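Local atomic coordinates of galacto-N-biose/lacto-N-biose I transporter substrate-binding protein (Bifidobacterium longum, PDB entry 2Z8F), a protein that binds galacto-N-biose, lacto-N-biose and related oligosaccharides such as lacto-N-tetraose, probably delivering them to the permease of an ABC transporter. Residues 191-196 and 200-205; 180-185 and 390-395. All coordinates share one frame; numbering follows the deposited sequence.

Contact 1 of 2, residues 191-196 and 200-205; sequences GWYKVK and WVVNTE
Lys194 and Val201 form the hydrogen-bonded antiparallel pair of a short two-stranded hairpin, with Val201 N to Lys194 O at 2.7 Å and Lys194 N to Val201 O at 3.0 Å; the ladder runs on past the strands through Asn203 N to Trp192 O, 2.9 Å. On the face carrying Tyr193, Val195, Trp200 and Val202, the methyl CG2 of Val195 makes a CH-pi contact over one face of the Trp200 six-membered ring, 3.5 Å from its centroid. The far rim of that indole, CZ3, reaches Tyr193 CB at 3.8 Å. Val202 lies alongside Tyr193 and offers CG1 to CE1 of the phenol. On the other face, Lys194 runs out extended beyond CG, laying its CE against CG1 of Val201, while CG2 of the same valine meets the aliphatic part of Lys196. Past the paired strands, CA of Thr204 makes a CH-pi contact over one face of Trp192, 3.6 Å from the centroid of the five-membered ring and 7° off its normal. Thr204 CG2 reaches the benzo part at CE3, 3.5 Å away. Helix 389-405 backs the Val202 side, where Tyr193 OH bonds Ser399 OG and Gln396 grips the backbone at Val202 and Thr204; helix 367-380 packs on Trp192 and Tyr193, and helix 178-187 also touches Trp192.

Contact 2 of 2, residues 180-185 and 390-395; sequences NMISGL and DIFSDA. With NA (sodium ion), chain H; GAL (beta-D-galactopyranose), chain C; NAG (2-acetamido-2-deoxy-beta-D-glucopyranose), chain B.
Ile182 of helix 178-187 meets helix 389-405 through two of its branches, and these carry the whole touch between 180-185 and 390-395. The tight point is its CG2, anti to the backbone N, which comes to 3.3 Å from CZ of Phe392; the two side chains cross at about a right angle. The other branch meets more loosely, CD1 of Ile182 facing CD1 of Ile391 at 4.3 Å. Backbones stay well apart, with 9.1 Å between the CA atoms of Ile182 and Ile391, and helix 207-221 also packs on Ile182 and Phe392. By contrast, the outer side of 390-395 is polar and partly exposed, with Asp390, Ser393 and Asp394. Asp394 holds an ion modelled as sodium with both carboxylate oxygens, OD1 at 2.4 Å and OD2 at 2.2 Å, and OD2 also bonds Thr377 OG1. Asn180, at the start of 180-185, takes no part in the helix contact and turns to the glycan. Its ND2 donates to O2 of galactose at 2.9 Å and also bonds Glu177 OE1, while OD1 lies 3.6 Å from the acetyl methyl C8 of the N-acetylglucosamine. Helix 178-187 thus packs on helix 389-405 through Ile182 while its Asn180 lines the glycan site of this solute-binding protein.

Contacts 1 and 2 lie side by side, their centres about 13 Å apart, and helix 178-187 is followed, after a short loop, by strand 193-196. In sequence the hairpin is nested within the long loop that contact 2 closes. Helix 389-405 joins them: Thr204 OG1 lies 2.7 Å from Phe392 O, a probable hydrogen bond, and CZ2 of Trp192 packs against CD1 of Phe392 at 3.6 Å. Phe392 therefore meets both Ile182 and the hairpin. Contact 2 reaches the glycan directly through Asn180, whereas contact 1 stays back from it, the side chain of Tyr193 being about 11 Å from the glucose.

Contact 1 of 2, residues 191-196 and 200-205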
ATOM      1  N   GLY A 191      14.455   7.667  -4.716  1.00 18.52           N
ATOM      2  CA  GLY A 191      13.360   7.977  -5.620  1.00 17.42           C
ATOM      3  C   GLY A 191      13.693   7.639  -7.063  1.00 17.36           C
ATOM      4  O   GLY A 191      14.868   7.559  -7.457  1.00 17.93           O
ATOM      5  N   TRP A 192      12.645   7.424  -7.839  1.00 16.26           N
ATOM      6  CA  TRP A 192      12.736   7.272  -9.289  1.00 16.89           C
ATOM      7  C   TRP A 192      12.384   8.536 -10.068  1.00 17.74           C
ATOM      8  O   TRP A 192      12.699   8.633 -11.247  1.00 18.28           O
ATOM      9  CB  TRP A 192      11.735   6.201  -9.748  1.00 16.46           C
ATOM     10  CG  TRP A 192      12.090   4.816  -9.357  1.00 15.78           C
ATOM     11  CD1 TRP A 192      13.238   4.379  -8.743  1.00 14.86           C
ATOM     12  CD2 TRP A 192      11.317   3.641  -9.638  1.00 14.83           C
ATOM     13  NE1 TRP A 192      13.214   3.005  -8.583  1.00 15.55           N
ATOM     14  CE2 TRP A 192      12.049   2.530  -9.149  1.00 14.35           C
ATOM     15  CE3 TRP A 192      10.084   3.427 -10.276  1.00 17.04           C
ATOM     16  CZ2 TRP A 192      11.581   1.217  -9.247  1.00 16.18           C
ATOM     17  CZ3 TRP A 192       9.625   2.126 -10.384  1.00 14.77           C
ATOM     18  CH2 TRP A 192      10.363   1.040  -9.872  1.00 13.85           C
ATOM     19  N   TYR A 193      11.677   9.464  -9.430  1.00 18.00           N
ATOM     20  CA  TYR A 193      11.049  10.583 -10.138  1.00 19.49           C
ATOM     21  C   TYR A 193      11.335  11.890  -9.433  1.00 21.40           C
ATOM     22  O   TYR A 193      11.088  12.007  -8.230  1.00 21.16           O
ATOM     23  CB  TYR A 193       9.531  10.395 -10.203  1.00 19.69           C
ATOM     24  CG  TYR A 193       9.101   9.059 -10.783  1.00 19.54           C
ATOM     25  CD1 TYR A 193       9.358   8.740 -12.120  1.00 18.05           C
ATOM     26  CD2 TYR A 193       8.417   8.132  -9.999  1.00 19.36           C
ATOM     27  CE1 TYR A 193       8.983   7.494 -12.648  1.00 19.76           C
ATOM     28  CE2 TYR A 193       8.023   6.885 -10.522  1.00 16.27           C
ATOM     29  CZ  TYR A 193       8.292   6.590 -11.846  1.00 17.86           C
ATOM     30  OH  TYR A 193       7.875   5.376 -12.370  1.00 18.35           O
ATOM     31  N   LYS A 194      11.906  12.846 -10.159  1.00 22.95           N
ATOM     32  CA  LYS A 194      12.134  14.178  -9.588  1.00 24.82           C
ATOM     33  C   LYS A 194      11.798  15.270 -10.583  1.00 24.64           C
ATOM     34  O   LYS A 194      12.053  15.121 -11.780  1.00 23.84           O
ATOM     35  CB  LYS A 194      13.570  14.351  -9.097  1.00 26.32           C
ATOM     36  CG  LYS A 194      14.635  13.802  -9.983  1.00 30.59           C
ATOM     37  CD  LYS A 194      15.919  14.616  -9.819  1.00 36.64           C
ATOM     38  CE  LYS A 194      17.005  14.103 -10.750  1.00 39.37           C
ATOM     39  NZ  LYS A 194      18.252  14.922 -10.657  1.00 42.04           N
ATOM     40  N   VAL A 195      11.196  16.349 -10.080  1.00 25.07           N
ATOM     41  CA  VAL A 195      10.944  17.529 -10.886  1.00 25.72           C
ATOM     42  C   VAL A 195      12.213  18.371 -10.849  1.00 26.17           C
ATOM     43  O   VAL A 195      12.749  18.661  -9.773  1.00 26.44           O
ATOM     44  CB  VAL A 195       9.742  18.343 -10.377  1.00 26.20           C
ATOM     45  CG1 VAL A 195       9.651  19.661 -11.093  1.00 26.50           C
ATOM     46  CG2 VAL A 195       8.456  17.570 -10.625  1.00 26.51           C
ATOM     47  N   LYS A 196      12.705  18.710 -12.030  1.00 25.85           N
ATOM     48  CA  LYS A 196      13.852  19.596 -12.126  1.00 26.28           C
ATOM     49  C   LYS A 196      13.380  20.801 -12.910  1.00 25.29           C
ATOM     50  O   LYS A 196      13.589  20.904 -14.116  1.00 25.44           O
ATOM     51  CB  LYS A 196      15.045  18.883 -12.770  1.00 27.27           C
ATOM     52  CG  LYS A 196      15.796  17.989 -11.797  1.00 31.06           C
ATOM     53  CD  LYS A 196      17.321  18.059 -11.994  1.00 36.23           C
ATOM     54  CE  LYS A 196      17.819  19.496 -12.205  1.00 37.97           C
ATOM     55  NZ  LYS A 196      19.309  19.663 -12.061  1.00 37.66           N
ATOM     56  N   TRP A 200      10.380  16.823 -15.694  1.00 22.80           N
ATOM     57  CA  TRP A 200      10.680  15.646 -14.896  1.00 22.95           C
ATOM     58  C   TRP A 200      11.974  14.970 -15.323  1.00 22.74           C
ATOM     59  O   TRP A 200      12.318  14.936 -16.521  1.00 22.89           O
ATOM     60  CB  TRP A 200       9.554  14.635 -15.090  1.00 22.29           C
ATOM     61  CG  TRP A 200       8.304  15.008 -14.390  1.00 22.53           C
ATOM     62  CD1 TRP A 200       7.279  15.759 -14.883  1.00 23.07           C
ATOM     63  CD2 TRP A 200       7.944  14.657 -13.044  1.00 22.21           C
ATOM     64  NE1 TRP A 200       6.289  15.887 -13.928  1.00 24.75           N
ATOM     65  CE2 TRP A 200       6.676  15.226 -12.792  1.00 22.08           C
ATOM     66  CE3 TRP A 200       8.566  13.910 -12.038  1.00 22.14           C
ATOM     67  CZ2 TRP A 200       6.021  15.088 -11.558  1.00 22.73           C
ATOM     68  CZ3 TRP A 200       7.918  13.765 -10.810  1.00 22.42           C
ATOM     69  CH2 TRP A 200       6.652  14.347 -10.587  1.00 22.21           C
ATOM     70  N   VAL A 201      12.669  14.398 -14.346  1.00 22.81           N
ATOM     71  CA  VAL A 201      13.788  13.489 -14.584  1.00 22.82           C
ATOM     72  C   VAL A 201      13.426  12.122 -14.006  1.00 22.67           C
ATOM     73  O   VAL A 201      13.041  12.014 -12.838  1.00 22.79           O
ATOM     74  CB  VAL A 201      15.100  14.001 -13.953  1.00 23.70           C
ATOM     75  CG1 VAL A 201      16.250  13.022 -14.206  1.00 25.60           C
ATOM     76  CG2 VAL A 201      15.427  15.359 -14.535  1.00 25.38           C
ATOM     77  N   VAL A 202      13.564  11.101 -14.847  1.00 21.23           N
ATOM     78  CA  VAL A 202      13.130   9.744 -14.523  1.00 19.79           C
ATOM     79  C   VAL A 202      14.359   8.852 -14.521  1.00 19.39           C
ATOM     80  O   VAL A 202      15.145   8.873 -15.492  1.00 18.70           O
ATOM     81  CB  VAL A 202      12.153   9.212 -15.600  1.00 20.71           C
ATOM     82  CG1 VAL A 202      11.747   7.741 -15.313  1.00 19.99           C
ATOM     83  CG2 VAL A 202      10.957  10.120 -15.709  1.00 19.59           C
ATOM     84  N   ASN A 203      14.547   8.081 -13.452  1.00 17.45           N
ATOM     85  CA  ASN A 203      15.490   6.969 -13.473  1.00 18.74           C
ATOM     86  C   ASN A 203      14.987   5.858 -12.568  1.00 18.29           C
ATOM     87  O   ASN A 203      15.138   5.930 -11.343  1.00 18.38           O
ATOM     88  CB  ASN A 203      16.890   7.400 -13.047  1.00 19.01           C
ATOM     89  CG  ASN A 203      17.861   6.222 -12.971  1.00 21.31           C
ATOM     90  OD1 ASN A 203      17.632   5.135 -13.559  1.00 21.65           O
ATOM     91  ND2 ASN A 203      18.969   6.432 -12.256  1.00 26.32           N
ATOM     92  N   THR A 204      14.338   4.858 -13.182  1.00 17.74           N
ATOM     93  CA  THR A 204      13.812   3.714 -12.441  1.00 18.05           C
ATOM     94  C   THR A 204      14.812   2.586 -12.330  1.00 18.56           C
ATOM     95  O   THR A 204      14.468   1.491 -11.852  1.00 18.76           O
ATOM     96  CB  THR A 204      12.537   3.170 -13.127  1.00 16.62           C
ATOM     97  OG1 THR A 204      12.888   2.648 -14.417  1.00 19.17           O
ATOM     98  CG2 THR A 204      11.538   4.260 -13.302  1.00 17.80           C
ATOM     99  N   GLU A 205      16.061   2.846 -12.767  1.00 18.65           N
ATOM    100  CA  GLU A 205      17.125   1.850 -12.771  1.00 19.72           C
ATOM    101  C   GLU A 205      18.216   2.262 -11.805  1.00 19.25           C
ATOM    102  O   GLU A 205      19.388   2.377 -12.154  1.00 20.29           O
ATOM    103  CB  GLU A 205      17.654   1.663 -14.191  1.00 21.10           C
ATOM    104  CG  GLU A 205      16.585   0.988 -15.054  1.00 23.76           C
ATOM    105  CD  GLU A 205      16.981   0.832 -16.487  1.00 29.64           C
ATOM    106  OE1 GLU A 205      16.884   1.841 -17.215  1.00 33.54           O
ATOM    107  OE2 GLU A 205      17.339  -0.305 -16.877  1.00 30.66           O
TER
HETATM  108  O   HOH W   1      16.061   8.139  -9.893  1.00 23.98           O

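Contact 2 of 2, residues 180-185 and 390-395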
ATOM      1  N   ASN A 180       3.525  -2.177  -7.054  1.00 17.07           N
ATOM      2  CA  ASN A 180       3.310  -1.617  -5.703  1.00 17.63           C
ATOM      3  C   ASN A 180       4.374  -2.105  -4.723  1.00 17.66           C
ATOM      4  O   ASN A 180       5.009  -1.299  -4.025  1.00 18.55           O
ATOM      5  CB  ASN A 180       1.893  -1.973  -5.176  1.00 18.25           C
ATOM      6  CG  ASN A 180       0.816  -1.672  -6.187  1.00 20.40           C
ATOM      7  OD1 ASN A 180       0.788  -0.589  -6.771  1.00 20.42           O
ATOM      8  ND2 ASN A 180      -0.094  -2.637  -6.402  1.00 19.79           N
ATOM      9  N   MET A 181       4.555  -3.432  -4.652  1.00 16.89           N
ATOM     10  CA  MET A 181       5.523  -4.035  -3.737  1.00 16.11           C
ATOM     11  C   MET A 181       6.939  -3.866  -4.247  1.00 16.30           C
ATOM     12  O   MET A 181       7.833  -3.432  -3.498  1.00 16.31           O
ATOM     13  CB  MET A 181       5.213  -5.517  -3.495  1.00 16.96           C
ATOM     14  CG  MET A 181       6.275  -6.263  -2.691  1.00 17.58           C
ATOM     15  SD  MET A 181       5.789  -7.982  -2.375  1.00 22.05           S
ATOM     16  CE  MET A 181       4.465  -7.753  -1.165  1.00 20.20           C
ATOM     17  N   ILE A 182       7.173  -4.241  -5.506  1.00 15.25           N
ATOM     18  CA  ILE A 182       8.562  -4.190  -6.023  1.00 15.56           C
ATOM     19  C   ILE A 182       9.055  -2.759  -6.206  1.00 15.99           C
ATOM     20  O   ILE A 182      10.236  -2.458  -5.929  1.00 16.07           O
ATOM     21  CB  ILE A 182       8.764  -5.137  -7.251  1.00 15.68           C
ATOM     22  CG1 ILE A 182       8.880  -6.570  -6.732  1.00 15.77           C
ATOM     23  CG2 ILE A 182      10.077  -4.810  -7.966  1.00 16.50           C
ATOM     24  CD1 ILE A 182       8.868  -7.655  -7.869  1.00 18.60           C
ATOM     25  N   SER A 183       8.176  -1.867  -6.656  1.00 16.72           N
ATOM     26  CA  SER A 183       8.504  -0.436  -6.692  1.00 16.76           C
ATOM     27  C   SER A 183       8.867   0.058  -5.282  1.00 17.18           C
ATOM     28  O   SER A 183       9.859   0.784  -5.094  1.00 17.55           O
ATOM     29  CB  SER A 183       7.346   0.399  -7.255  1.00 17.87           C
ATOM     30  OG  SER A 183       6.206   0.340  -6.417  1.00 17.02           O
ATOM     31  N   GLY A 184       8.113  -0.382  -4.281  1.00 16.99           N
ATOM     32  CA  GLY A 184       8.376   0.068  -2.908  1.00 15.85           C
ATOM     33  C   GLY A 184       9.715  -0.455  -2.392  1.00 15.46           C
ATOM     34  O   GLY A 184      10.460   0.275  -1.720  1.00 15.69           O
ATOM     35  N   LEU A 185      10.036  -1.717  -2.685  1.00 15.46           N
ATOM     36  CA  LEU A 185      11.317  -2.312  -2.246  1.00 15.35           C
ATOM     37  C   LEU A 185      12.490  -1.599  -2.903  1.00 16.31           C
ATOM     38  O   LEU A 185      13.464  -1.232  -2.232  1.00 16.09           O
ATOM     39  CB  LEU A 185      11.340  -3.804  -2.588  1.00 16.42           C
ATOM     40  CG  LEU A 185      10.288  -4.625  -1.813  1.00 13.96           C
ATOM     41  CD1 LEU A 185      10.313  -6.021  -2.397  1.00 15.65           C
ATOM     42  CD2 LEU A 185      10.637  -4.691  -0.331  1.00 14.94           C
ATOM     43  N   ASP A 390      14.169  -6.579 -16.199  1.00 17.63           N
ATOM     44  CA  ASP A 390      13.394  -5.972 -17.271  1.00 17.76           C
ATOM     45  C   ASP A 390      12.185  -5.213 -16.741  1.00 17.13           C
ATOM     46  O   ASP A 390      11.685  -4.305 -17.410  1.00 17.12           O
ATOM     47  CB  ASP A 390      12.936  -7.058 -18.240  1.00 18.45           C
ATOM     48  CG  ASP A 390      14.087  -7.782 -18.881  1.00 23.96           C
ATOM     49  OD1 ASP A 390      15.225  -7.226 -18.835  1.00 27.49           O
ATOM     50  OD2 ASP A 390      13.873  -8.905 -19.405  1.00 30.22           O
ATOM     51  N   ILE A 391      11.702  -5.604 -15.558  1.00 15.97           N
ATOM     52  CA  ILE A 391      10.656  -4.838 -14.873  1.00 16.27           C
ATOM     53  C   ILE A 391      11.060  -3.367 -14.825  1.00 15.96           C
ATOM     54  O   ILE A 391      10.273  -2.489 -15.116  1.00 15.99           O
ATOM     55  CB  ILE A 391      10.435  -5.347 -13.414  1.00 15.73           C
ATOM     56  CG1 ILE A 391       9.810  -6.748 -13.413  1.00 15.76           C
ATOM     57  CG2 ILE A 391       9.550  -4.377 -12.630  1.00 17.55           C
ATOM     58  CD1 ILE A 391       9.857  -7.455 -12.037  1.00 14.93           C
ATOM     59  N   PHE A 392      12.313  -3.116 -14.447  1.00 16.18           N
ATOM     60  CA  PHE A 392      12.782  -1.752 -14.226  1.00 16.81           C
ATOM     61  C   PHE A 392      13.181  -0.997 -15.471  1.00 17.19           C
ATOM     62  O   PHE A 392      12.935   0.196 -15.577  1.00 17.77           O
ATOM     63  CB  PHE A 392      13.942  -1.772 -13.233  1.00 16.65           C
ATOM     64  CG  PHE A 392      13.560  -2.390 -11.911  1.00 14.83           C
ATOM     65  CD1 PHE A 392      12.735  -1.685 -11.020  1.00 16.24           C
ATOM     66  CD2 PHE A 392      13.987  -3.677 -11.580  1.00 15.65           C
ATOM     67  CE1 PHE A 392      12.342  -2.279  -9.779  1.00 13.79           C
ATOM     68  CE2 PHE A 392      13.614  -4.251 -10.342  1.00 18.52           C
ATOM     69  CZ  PHE A 392      12.780  -3.541  -9.468  1.00 14.91           C
ATOM     70  N   SER A 393      13.729  -1.712 -16.455  1.00 17.41           N
ATOM     71  CA  SER A 393      13.992  -1.066 -17.738  1.00 19.03           C
ATOM     72  C   SER A 393      12.683  -0.736 -18.451  1.00 17.45           C
ATOM     73  O   SER A 393      12.544   0.333 -19.035  1.00 19.69           O
ATOM     74  CB  SER A 393      14.935  -1.907 -18.606  1.00 20.09           C
ATOM     75  OG  SER A 393      14.406  -3.180 -18.849  1.00 25.92           O
ATOM     76  N   ASP A 394      11.692  -1.620 -18.363  1.00 16.65           N
ATOM     77  CA  ASP A 394      10.393  -1.270 -18.909  1.00 16.27           C
ATOM     78  C   ASP A 394       9.684  -0.138 -18.174  1.00 15.85           C
ATOM     79  O   ASP A 394       9.053   0.720 -18.801  1.00 16.06           O
ATOM     80  CB  ASP A 394       9.478  -2.493 -18.920  1.00 14.68           C
ATOM     81  CG  ASP A 394       9.910  -3.554 -19.922  1.00 18.45           C
ATOM     82  OD1 ASP A 394      10.946  -3.394 -20.618  1.00 17.72           O
ATOM     83  OD2 ASP A 394       9.192  -4.595 -20.056  1.00 18.07           O
ATOM     84  N   ALA A 395       9.774  -0.146 -16.839  1.00 15.74           N
ATOM     85  CA  ALA A 395       9.242   0.950 -16.058  1.00 15.89           C
ATOM     86  C   ALA A 395       9.836   2.304 -16.523  1.00 16.02           C
ATOM     87  O   ALA A 395       9.128   3.307 -16.588  1.00 15.22           O
ATOM     88  CB  ALA A 395       9.496   0.722 -14.557  1.00 15.81           C
TER
HETATM   89 NA    NA H  18      10.502  -5.544 -21.539  1.00 14.12          NA
HETATM   90  C1  GAL C   2      -3.252  -4.254  -9.188  1.00 22.12           C
HETATM   91  C2  GAL C   2      -3.579  -3.412  -7.944  1.00 19.52           C
HETATM   92  C3  GAL C   2      -3.660  -4.225  -6.659  1.00 17.69           C
HETATM   93  C4  GAL C   2      -4.532  -5.470  -6.853  1.00 20.80           C
HETATM   94  C5  GAL C   2      -4.068  -6.233  -8.097  1.00 22.18           C
HETATM   95  C6  GAL C   2      -4.960  -7.432  -8.415  1.00 24.46           C
HETATM   96  O2  GAL C   2      -2.586  -2.425  -7.835  1.00 21.11           O
HETATM   97  O3  GAL C   2      -4.155  -3.283  -5.706  1.00 18.45           O
HETATM   98  O4  GAL C   2      -5.836  -5.000  -7.079  1.00 22.10           O
HETATM   99  O5  GAL C   2      -4.093  -5.385  -9.218  1.00 22.28           O
HETATM  100  O6  GAL C   2      -4.432  -8.052  -9.593  1.00 26.92           O
HETATM  101  C1  NAG B   3      -4.176  -3.706  -4.336  1.00 17.18           C
HETATM  102  C2  NAG B   3      -4.228  -2.433  -3.488  1.00 15.61           C
HETATM  103  C3  NAG B   3      -4.541  -2.671  -2.004  1.00 15.90           C
HETATM  104  C4  NAG B   3      -5.747  -3.644  -1.870  1.00 16.84           C
HETATM  105  C5  NAG B   3      -5.434  -4.891  -2.706  1.00 17.88           C
HETATM  106  C6  NAG B   3      -6.492  -5.984  -2.519  1.00 21.08           C
HETATM  107  C7  NAG B   3      -2.921  -0.480  -4.030  1.00 16.02           C
HETATM  108  C8  NAG B   3      -1.546   0.127  -4.117  1.00 16.90           C
HETATM  109  N2  NAG B   3      -2.934  -1.741  -3.635  1.00 16.83           N
HETATM  110  O3  NAG B   3      -4.779  -1.349  -1.540  1.00 15.72           O
HETATM  111  O4  NAG B   3      -5.879  -4.022  -0.523  1.00 19.40           O
HETATM  112  O5  NAG B   3      -5.331  -4.486  -4.060  1.00 18.68           O
HETATM  113  O6  NAG B   3      -7.709  -5.518  -3.044  1.00 21.50           O
HETATM  114  O7  NAG B   3      -3.905   0.213  -4.289  1.00 17.59           O
HETATM  115  O   HOH W   2      11.402  -6.499 -20.271  1.00 32.69           O
HETATM  116  O   HOH W   3       9.372  -7.090 -21.756  1.00 34.42           O